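Local coordinates for Lmo0812 protein (Listeria monocytogenes serovar 1/2a, PDB 4YF1) that is a putative pyrophosphohydrolase of the HD-domain family, probably acting on guanosine-3',5'-bis(diphosphate) as a 3'-diphosphatase, at residues A85-N90 with A119-N124; W152-I157 with D175-L180. All blocks are in the same frame, centred on the assembly; numbering follows the deposited sequence. Where two conformers were deposited one is given.

The two contacts meet at Lys-121 of helix 111-132, which takes part in contact 1 and whose side chain touches Tyr-177 of contact 2. In contact 1 the ammonium of this lysine joins Asp-120 and His-87 in a buried polar cluster. Toward contact 2 its CB packs on the Tyr-177 ring, 3.4 Å from Tyr-177 CE1; Leu-122 CD1 adds a second link, 3.6 Å from Leu-180 CD1. The two centres are about 13 Å apart. Contact 1 holds Asp-120, one of the residues of a probable HD-type metal site, which carries no metal here; the bound sodium ion is a separate site, about 14 Å from the His-87 side chain.

Contact 1 of 2, residues A85-N90 with A119-N124; sequences ASHTEN and ADKLDN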
ATOM      1  N   ALA A  85      -8.149   8.714   7.030  1.00 26.61           N
ATOM      2  CA  ALA A  85      -8.448   9.863   7.869  1.00 27.20           C
ATOM      3  C   ALA A  85      -8.953   9.465   9.235  1.00 28.08           C
ATOM      4  O   ALA A  85      -8.732  10.209  10.200  1.00 28.82           O
ATOM      5  CB  ALA A  85      -9.465  10.785   7.199  1.00 28.07           C
ATOM      6  N   SER A  86      -9.620   8.309   9.343  1.00 27.54           N
ATOM      7  CA  SER A  86     -10.156   7.885  10.634  1.00 28.55           C
ATOM      8  C   SER A  86      -9.079   7.723  11.733  1.00 29.79           C
ATOM      9  O   SER A  86      -9.380   7.944  12.903  1.00 31.28           O
ATOM     10  CB  SER A  86     -10.965   6.597  10.528  1.00 27.56           C
ATOM     11  OG  SER A  86     -10.157   5.437  10.344  1.00 27.16           O
ATOM     12  N   HIS A  87      -7.842   7.400  11.368  0.50 29.99           N
ATOM     13  CA  HIS A  87      -6.756   7.199  12.361  0.50 31.44           C
ATOM     14  C   HIS A  87      -5.585   8.187  12.290  0.50 34.01           C
ATOM     15  O   HIS A  87      -4.604   8.038  13.015  0.50 36.15           O
ATOM     16  CB  HIS A  87      -6.227   5.765  12.253  0.50 29.63           C
ATOM     17  CG  HIS A  87      -5.020   5.492  13.101  0.50 29.30           C
ATOM     18  ND1 HIS A  87      -4.800   6.124  14.306  0.50 29.80           N
ATOM     19  CD2 HIS A  87      -4.042   4.564  12.981  0.50 28.62           C
ATOM     20  CE1 HIS A  87      -3.697   5.648  14.856  0.50 29.62           C
ATOM     21  NE2 HIS A  87      -3.222   4.693  14.078  0.50 28.70           N
ATOM     22  N   THR A  88      -5.705   9.204  11.454  1.00 36.66           N
ATOM     23  CA  THR A  88      -4.626  10.184  11.255  1.00 38.84           C
ATOM     24  C   THR A  88      -4.708  11.192  12.396  1.00 37.75           C
ATOM     25  O   THR A  88      -5.785  11.665  12.713  1.00 39.49           O
ATOM     26  CB  THR A  88      -4.784  10.950   9.915  1.00 42.22           C
ATOM     27  OG1 THR A  88      -4.715  10.032   8.817  1.00 45.89           O
ATOM     28  CG2 THR A  88      -3.685  12.007   9.739  1.00 43.88           C
ATOM     29  N   GLU A  89      -3.567  11.515  12.999  1.00 35.91           N
ATOM     30  CA  GLU A  89      -3.518  12.481  14.092  1.00 35.11           C
ATOM     31  C   GLU A  89      -3.486  13.898  13.538  1.00 35.67           C
ATOM     32  O   GLU A  89      -2.948  14.135  12.463  1.00 37.86           O
ATOM     33  CB  GLU A  89      -2.265  12.264  14.961  1.00 33.83           C
ATOM     34  CG  GLU A  89      -2.219  10.951  15.739  1.00 33.22           C
ATOM     35  CD  GLU A  89      -0.964  10.800  16.607  1.00 33.94           C
ATOM     36  OE1 GLU A  89       0.023  11.545  16.418  1.00 34.45           O
ATOM     37  OE2 GLU A  89      -0.951   9.895  17.467  1.00 33.32           O
ATOM     38  N   ASN A  90      -4.098  14.825  14.257  1.00 33.58           N
ATOM     39  CA  ASN A  90      -3.977  16.226  13.926  1.00 34.74           C
ATOM     40  C   ASN A  90      -2.681  16.662  14.640  1.00 34.62           C
ATOM     41  O   ASN A  90      -2.681  16.867  15.855  1.00 31.94           O
ATOM     42  CB  ASN A  90      -5.174  17.016  14.427  1.00 34.81           C
ATOM     43  CG  ASN A  90      -5.092  18.492  14.068  1.00 37.06           C
ATOM     44  OD1 ASN A  90      -4.019  19.106  14.117  1.00 35.41           O
ATOM     45  ND2 ASN A  90      -6.241  19.075  13.697  1.00 38.70           N
ATOM     46  N   ALA A 119      -3.638  -2.669  14.598  1.00 18.26           N
ATOM     47  CA  ALA A 119      -2.560  -3.194  13.768  1.00 19.31           C
ATOM     48  C   ALA A 119      -1.338  -2.273  13.785  1.00 20.19           C
ATOM     49  O   ALA A 119      -0.197  -2.730  13.870  1.00 19.86           O
ATOM     50  CB  ALA A 119      -3.031  -3.421  12.348  1.00 19.88           C
ATOM     51  N   ASP A 120      -1.594  -0.979  13.694  1.00 20.96           N
ATOM     52  CA  ASP A 120      -0.533   0.019  13.750  1.00 22.77           C
ATOM     53  C   ASP A 120       0.208  -0.084  15.103  1.00 22.41           C
ATOM     54  O   ASP A 120       1.436  -0.104  15.139  1.00 22.54           O
ATOM     55  CB  ASP A 120      -1.140   1.411  13.608  1.00 24.44           C
ATOM     56  CG  ASP A 120      -0.099   2.536  13.800  1.00 27.87           C
ATOM     57  OD1 ASP A 120       0.901   2.556  13.063  1.00 32.54           O
ATOM     58  OD2 ASP A 120      -0.317   3.406  14.654  1.00 28.78           O
ATOM     59  N   LYS A 121      -0.540  -0.170  16.193  1.00 22.49           N
ATOM     60  CA  LYS A 121       0.094  -0.276  17.553  1.00 24.74           C
ATOM     61  C   LYS A 121       0.805  -1.576  17.780  1.00 23.59           C
ATOM     62  O   LYS A 121       1.792  -1.633  18.492  1.00 22.65           O
ATOM     63  CB  LYS A 121      -0.927  -0.093  18.667  1.00 26.75           C
ATOM     64  CG  LYS A 121      -1.097   1.339  19.057  1.00 31.09           C
ATOM     65  CD  LYS A 121      -1.621   2.164  17.936  1.00 34.38           C
ATOM     66  CE  LYS A 121      -0.981   3.525  17.969  1.00 38.60           C
ATOM     67  NZ  LYS A 121      -1.770   4.409  17.059  1.00 40.66           N
ATOM     68  N   LEU A 122       0.246  -2.638  17.227  1.00 21.75           N
ATOM     69  CA  LEU A 122       0.858  -3.958  17.347  1.00 22.17           C
ATOM     70  C   LEU A 122       2.234  -4.008  16.713  1.00 22.54           C
ATOM     71  O   LEU A 122       3.180  -4.476  17.346  1.00 22.89           O
ATOM     72  CB  LEU A 122      -0.066  -5.048  16.737  1.00 21.74           C
ATOM     73  CG  LEU A 122       0.464  -6.486  16.708  1.00 22.66           C
ATOM     74  CD1 LEU A 122       0.946  -7.004  18.045  1.00 22.87           C
ATOM     75  CD2 LEU A 122      -0.578  -7.457  16.127  1.00 22.95           C
ATOM     76  N   ASP A 123       2.378  -3.524  15.482  1.00 22.16           N
ATOM     77  CA  ASP A 123       3.693  -3.551  14.867  1.00 23.73           C
ATOM     78  C   ASP A 123       4.679  -2.673  15.677  1.00 24.63           C
ATOM     79  O   ASP A 123       5.839  -3.050  15.820  1.00 24.89           O
ATOM     80  CB  ASP A 123       3.675  -3.093  13.424  1.00 24.59           C
ATOM     81  CG  ASP A 123       5.038  -3.231  12.764  1.00 26.43           C
ATOM     82  OD1 ASP A 123       5.552  -4.376  12.624  1.00 27.49           O
ATOM     83  OD2 ASP A 123       5.596  -2.200  12.369  1.00 26.92           O
ATOM     84  N   ASN A 124       4.213  -1.513  16.156  0.70 24.54           N
ATOM     85  CA  ASN A 124       5.060  -0.612  16.991  0.70 25.68           C
ATOM     86  C   ASN A 124       5.555  -1.321  18.255  0.70 25.23           C
ATOM     87  O   ASN A 124       6.747  -1.307  18.531  0.70 26.44           O
ATOM     88  CB  ASN A 124       4.293   0.659  17.402  0.70 26.19           C
ATOM     89  CG  ASN A 124       4.051   1.625  16.251  0.70 27.85           C
ATOM     90  OD1 ASN A 124       4.616   1.488  15.157  0.70 29.95           O
ATOM     91  ND2 ASN A 124       3.207   2.637  16.503  0.70 28.48           N
TER
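His-87 and Asp-120 form a buried histidine-carboxylate hydrogen bond in the middle of the all-helical HD domain, joining the end region of helix 78-87 to helix 111-132. In the His-87 conformer described here, one of two modelled, NE2 donates to Asp-120 OD2 over 3.2 Å, and the bond is nearly straight, 166° at the hydrogen. The acceptor lies close to the imidazole plane, but the ring does not lie in the plane of the carboxylate: the two planes are 65° apart, and NE2 reaches OD2 from above the carboxylate. With CG anti to the backbone N (chi1 173°), His-87 extends across the gap between the backbones, whose nearest CA atoms, those of His-87 and Asp-120, are still 9.6 Å apart.

Lys-121 meets this pair from the other direction. Its chain bends at chi2 and chi3 and brings NZ to the ring edge, 3.2 Å from His-87 CE1. The same NZ forms a salt bridge to Asp-120 OD2 at 3.0 Å, arriving nearly along the C-O axis. His-35, His-59, Asp-60 and Asp-120 converge in the pattern expected of an HD metal site, although no metal is bound to them in this model. Thr-102 of helix 95-108 and Ile-117 of helix 111-132 also touch the His-87 side chain.

OD2 is therefore gripped by two donors, the imidazole and the ammonium, while the other oxygen, OD1, is hydrogen-bonded to His-35 NE2; with both oxygens engaged, the Asp-120 carboxylate is probably held in its rotation.

Contact 2 of 2, residues W152-I157 with D175-L180; sequences WYNQGI and DEYARL
Tyr-177 holds its CG anti to the backbone N (chi1 177°), which sends the ring straight out from helix 172-184 to helix 147-160, where Asn-154 and Ile-157 receive it. Asn-154 takes the other course, with CG anti to its carbonyl carbon (chi1 -71°), and this places the side-chain amide group beside the phenol oxygen. Between these two segments the contact runs through Tyr-177, in the C-terminal part of an all-helical HD-family protein.

The phenol hydroxyl enters between residues one helical turn apart. On one flank is the Asn-154 side chain, which crosses the tyrosine at about a right angle, with the amide and ring planes 49° apart; its CB lies 3.5 Å from Tyr-177 OH. The backbone of the same residue is also close, Asn-154 O being 3.3 Å from Tyr-177 OH. Ile-157 supplies the apolar flank. Its CB sits 3.5 Å from Tyr-177 OH, and the CG2 methyl approaches the ring obliquely. This CG2, anti to the backbone N, is the branch that meets the ring carbon CE2; Ile-157 CG1 and CG2 both lie 4.0 Å from Tyr-177 OH.

All three touching residues are buried. Lys-121 of helix 111-132 and Met-161 pack against Tyr-177, while Phe-185 and Val-181 touch Asn-154. The hydroxyl is thus seated against helix 147-160 at a place where a polar side chain, a backbone carbonyl and a branched aliphatic side chain come together. On the hydrocarbon side the ring's closest carbon is Tyr-177 CE2, 3.6 Å from Ile-157 CG2.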
ATOM      1  N   TRP A 152      -0.172   4.511  29.880  1.00 22.91           N
ATOM      2  CA  TRP A 152      -1.538   5.014  29.852  1.00 22.28           C
ATOM      3  C   TRP A 152      -2.129   4.838  28.454  1.00 20.76           C
ATOM      4  O   TRP A 152      -3.270   4.430  28.312  1.00 20.53           O
ATOM      5  CB  TRP A 152      -1.598   6.488  30.273  1.00 22.57           C
ATOM      6  CG  TRP A 152      -2.846   7.212  29.833  1.00 22.34           C
ATOM      7  CD1 TRP A 152      -4.080   7.190  30.425  1.00 22.65           C
ATOM      8  CD2 TRP A 152      -2.969   8.053  28.680  1.00 21.44           C
ATOM      9  NE1 TRP A 152      -4.954   7.981  29.707  1.00 21.91           N
ATOM     10  CE2 TRP A 152      -4.293   8.514  28.635  1.00 21.49           C
ATOM     11  CE3 TRP A 152      -2.078   8.463  27.684  1.00 21.24           C
ATOM     12  CZ2 TRP A 152      -4.749   9.360  27.633  1.00 21.61           C
ATOM     13  CZ3 TRP A 152      -2.527   9.322  26.687  1.00 21.78           C
ATOM     14  CH2 TRP A 152      -3.850   9.762  26.672  1.00 21.55           C
ATOM     15  N   TYR A 153      -1.336   5.163  27.444  1.00 20.59           N
ATOM     16  CA  TYR A 153      -1.781   5.107  26.038  1.00 20.44           C
ATOM     17  C   TYR A 153      -2.101   3.689  25.547  1.00 20.02           C
ATOM     18  O   TYR A 153      -3.220   3.414  25.070  1.00 19.30           O
ATOM     19  CB  TYR A 153      -0.714   5.778  25.160  1.00 21.28           C
ATOM     20  CG  TYR A 153      -0.972   5.719  23.681  1.00 22.60           C
ATOM     21  CD1 TYR A 153      -2.245   5.940  23.178  1.00 23.17           C
ATOM     22  CD2 TYR A 153       0.073   5.535  22.760  1.00 24.15           C
ATOM     23  CE1 TYR A 153      -2.490   5.906  21.824  1.00 24.23           C
ATOM     24  CE2 TYR A 153      -0.175   5.518  21.382  1.00 24.43           C
ATOM     25  CZ  TYR A 153      -1.454   5.701  20.933  1.00 24.91           C
ATOM     26  OH  TYR A 153      -1.751   5.738  19.567  1.00 27.18           O
ATOM     27  N   ASN A 154      -1.133   2.791  25.699  1.00 20.21           N
ATOM     28  CA  ASN A 154      -1.271   1.407  25.251  1.00 20.52           C
ATOM     29  C   ASN A 154      -2.333   0.646  26.040  1.00 20.64           C
ATOM     30  O   ASN A 154      -3.159  -0.106  25.445  1.00 20.23           O
ATOM     31  CB  ASN A 154       0.100   0.734  25.249  1.00 20.93           C
ATOM     32  CG  ASN A 154       0.990   1.269  24.143  1.00 21.09           C
ATOM     33  OD1 ASN A 154       1.899   2.119  24.351  1.00 20.63           O
ATOM     34  ND2 ASN A 154       0.707   0.846  22.955  1.00 19.35           N
ATOM     35  N   GLN A 155      -2.405   0.902  27.349  1.00 20.55           N
ATOM     36  CA  GLN A 155      -3.473   0.295  28.157  1.00 20.90           C
ATOM     37  C   GLN A 155      -4.823   0.840  27.698  1.00 20.70           C
ATOM     38  O   GLN A 155      -5.827   0.070  27.622  1.00 20.00           O
ATOM     39  CB  GLN A 155      -3.239   0.510  29.657  1.00 22.03           C
ATOM     40  CG  GLN A 155      -2.172  -0.418  30.135  1.00 22.85           C
ATOM     41  CD  GLN A 155      -1.941  -0.333  31.631  1.00 24.04           C
ATOM     42  OE1 GLN A 155      -2.397   0.591  32.317  1.00 24.33           O
ATOM     43  NE2 GLN A 155      -1.283  -1.315  32.136  1.00 24.88           N
ATOM     44  N   GLY A 156      -4.863   2.130  27.333  1.00 20.08           N
ATOM     45  CA  GLY A 156      -6.100   2.727  26.809  1.00 19.67           C
ATOM     46  C   GLY A 156      -6.609   2.026  25.526  1.00 19.42           C
ATOM     47  O   GLY A 156      -7.827   1.757  25.392  1.00 18.94           O
ATOM     48  N   ILE A 157      -5.702   1.759  24.586  1.00 19.12           N
ATOM     49  CA  ILE A 157      -6.068   1.055  23.342  1.00 19.46           C
ATOM     50  C   ILE A 157      -6.536  -0.350  23.723  1.00 20.09           C
ATOM     51  O   ILE A 157      -7.644  -0.776  23.363  1.00 20.19           O
ATOM     52  CB  ILE A 157      -4.890   0.958  22.336  1.00 19.23           C
ATOM     53  CG1 ILE A 157      -4.387   2.358  21.888  1.00 19.22           C
ATOM     54  CG2 ILE A 157      -5.310   0.135  21.110  1.00 19.54           C
ATOM     55  CD1 ILE A 157      -5.445   3.260  21.309  1.00 18.98           C
ATOM     56  N   ASP A 175      -5.591 -10.018  20.429  0.60 25.41           N
ATOM     57  CA  ASP A 175      -5.039 -10.783  21.556  0.60 26.90           C
ATOM     58  C   ASP A 175      -3.504 -10.662  21.611  0.60 26.35           C
ATOM     59  O   ASP A 175      -2.930 -10.590  22.699  0.60 26.58           O
ATOM     60  CB  ASP A 175      -5.450 -12.270  21.468  0.60 30.28           C
ATOM     61  CG  ASP A 175      -6.971 -12.479  21.551  0.60 32.44           C
ATOM     62  OD1 ASP A 175      -7.642 -11.682  22.240  0.60 34.44           O
ATOM     63  OD2 ASP A 175      -7.493 -13.444  20.934  0.60 34.65           O
ATOM     64  N   GLU A 176      -2.853 -10.617  20.447  1.00 25.24           N
ATOM     65  CA  GLU A 176      -1.386 -10.466  20.374  1.00 25.92           C
ATOM     66  C   GLU A 176      -1.006  -9.093  20.929  1.00 24.67           C
ATOM     67  O   GLU A 176      -0.029  -8.956  21.659  1.00 23.38           O
ATOM     68  CB  GLU A 176      -0.798 -10.535  18.966  1.00 27.97           C
ATOM     69  CG  GLU A 176      -0.945 -11.844  18.258  1.00 32.32           C
ATOM     70  CD  GLU A 176      -0.469 -11.764  16.820  1.00 36.19           C
ATOM     71  OE1 GLU A 176       0.690 -11.314  16.600  1.00 37.30           O
ATOM     72  OE2 GLU A 176      -1.258 -12.180  15.933  1.00 37.13           O
ATOM     73  N   TYR A 177      -1.763  -8.079  20.543  1.00 22.55           N
ATOM     74  CA  TYR A 177      -1.498  -6.737  21.088  1.00 21.05           C
ATOM     75  C   TYR A 177      -1.709  -6.710  22.601  1.00 21.57           C
ATOM     76  O   TYR A 177      -0.870  -6.130  23.323  1.00 20.79           O
ATOM     77  CB  TYR A 177      -2.344  -5.681  20.421  1.00 20.53           C
ATOM     78  CG  TYR A 177      -2.160  -4.302  20.990  1.00 18.81           C
ATOM     79  CD1 TYR A 177      -1.000  -3.596  20.757  1.00 18.91           C
ATOM     80  CD2 TYR A 177      -3.145  -3.705  21.755  1.00 19.23           C
ATOM     81  CE1 TYR A 177      -0.834  -2.319  21.260  1.00 18.74           C
ATOM     82  CE2 TYR A 177      -2.988  -2.418  22.269  1.00 18.74           C
ATOM     83  CZ  TYR A 177      -1.826  -1.743  22.011  1.00 18.63           C
ATOM     84  OH  TYR A 177      -1.652  -0.483  22.492  1.00 19.40           O
ATOM     85  N   ALA A 178      -2.803  -7.295  23.084  1.00 20.96           N
ATOM     86  CA  ALA A 178      -3.060  -7.348  24.538  1.00 23.04           C
ATOM     87  C   ALA A 178      -1.888  -7.992  25.308  1.00 24.43           C
ATOM     88  O   ALA A 178      -1.462  -7.444  26.339  1.00 24.25           O
ATOM     89  CB  ALA A 178      -4.350  -8.064  24.849  1.00 23.93           C
ATOM     90  N   ARG A 179      -1.375  -9.134  24.812  1.00 24.71           N
ATOM     91  CA  ARG A 179      -0.249  -9.820  25.443  0.70 26.07           C
ATOM     92  C   ARG A 179       1.003  -8.940  25.474  1.00 25.90           C
ATOM     93  O   ARG A 179       1.706  -8.908  26.478  1.00 26.53           O
ATOM     94  CB  ARG A 179       0.063 -11.174  24.780  0.70 27.62           C
ATOM     95  CG  ARG A 179      -0.998 -12.246  24.988  0.70 29.04           C
ATOM     96  CD  ARG A 179      -0.514 -13.636  24.549  0.70 31.28           C
ATOM     97  NE  ARG A 179       0.036 -13.674  23.186  0.70 31.26           N
ATOM     98  CZ  ARG A 179      -0.662 -13.883  22.066  0.70 32.27           C
ATOM     99  NH1 ARG A 179      -1.980 -14.068  22.088  0.70 33.38           N
ATOM    100  NH2 ARG A 179      -0.034 -13.888  20.898  0.70 32.60           N
ATOM    101  N   LEU A 180       1.281  -8.239  24.370  1.00 24.75           N
ATOM    102  CA  LEU A 180       2.416  -7.324  24.339  1.00 25.63           C
ATOM    103  C   LEU A 180       2.292  -6.190  25.357  1.00 26.06           C
ATOM    104  O   LEU A 180       3.297  -5.823  26.008  1.00 27.14           O
ATOM    105  CB  LEU A 180       2.652  -6.721  22.955  1.00 26.20           C
ATOM    106  CG  LEU A 180       3.547  -7.491  22.023  1.00 28.94           C
ATOM    107  CD1 LEU A 180       3.454  -6.946  20.624  1.00 29.66           C
ATOM    108  CD2 LEU A 180       4.981  -7.424  22.519  1.00 30.37           C
TER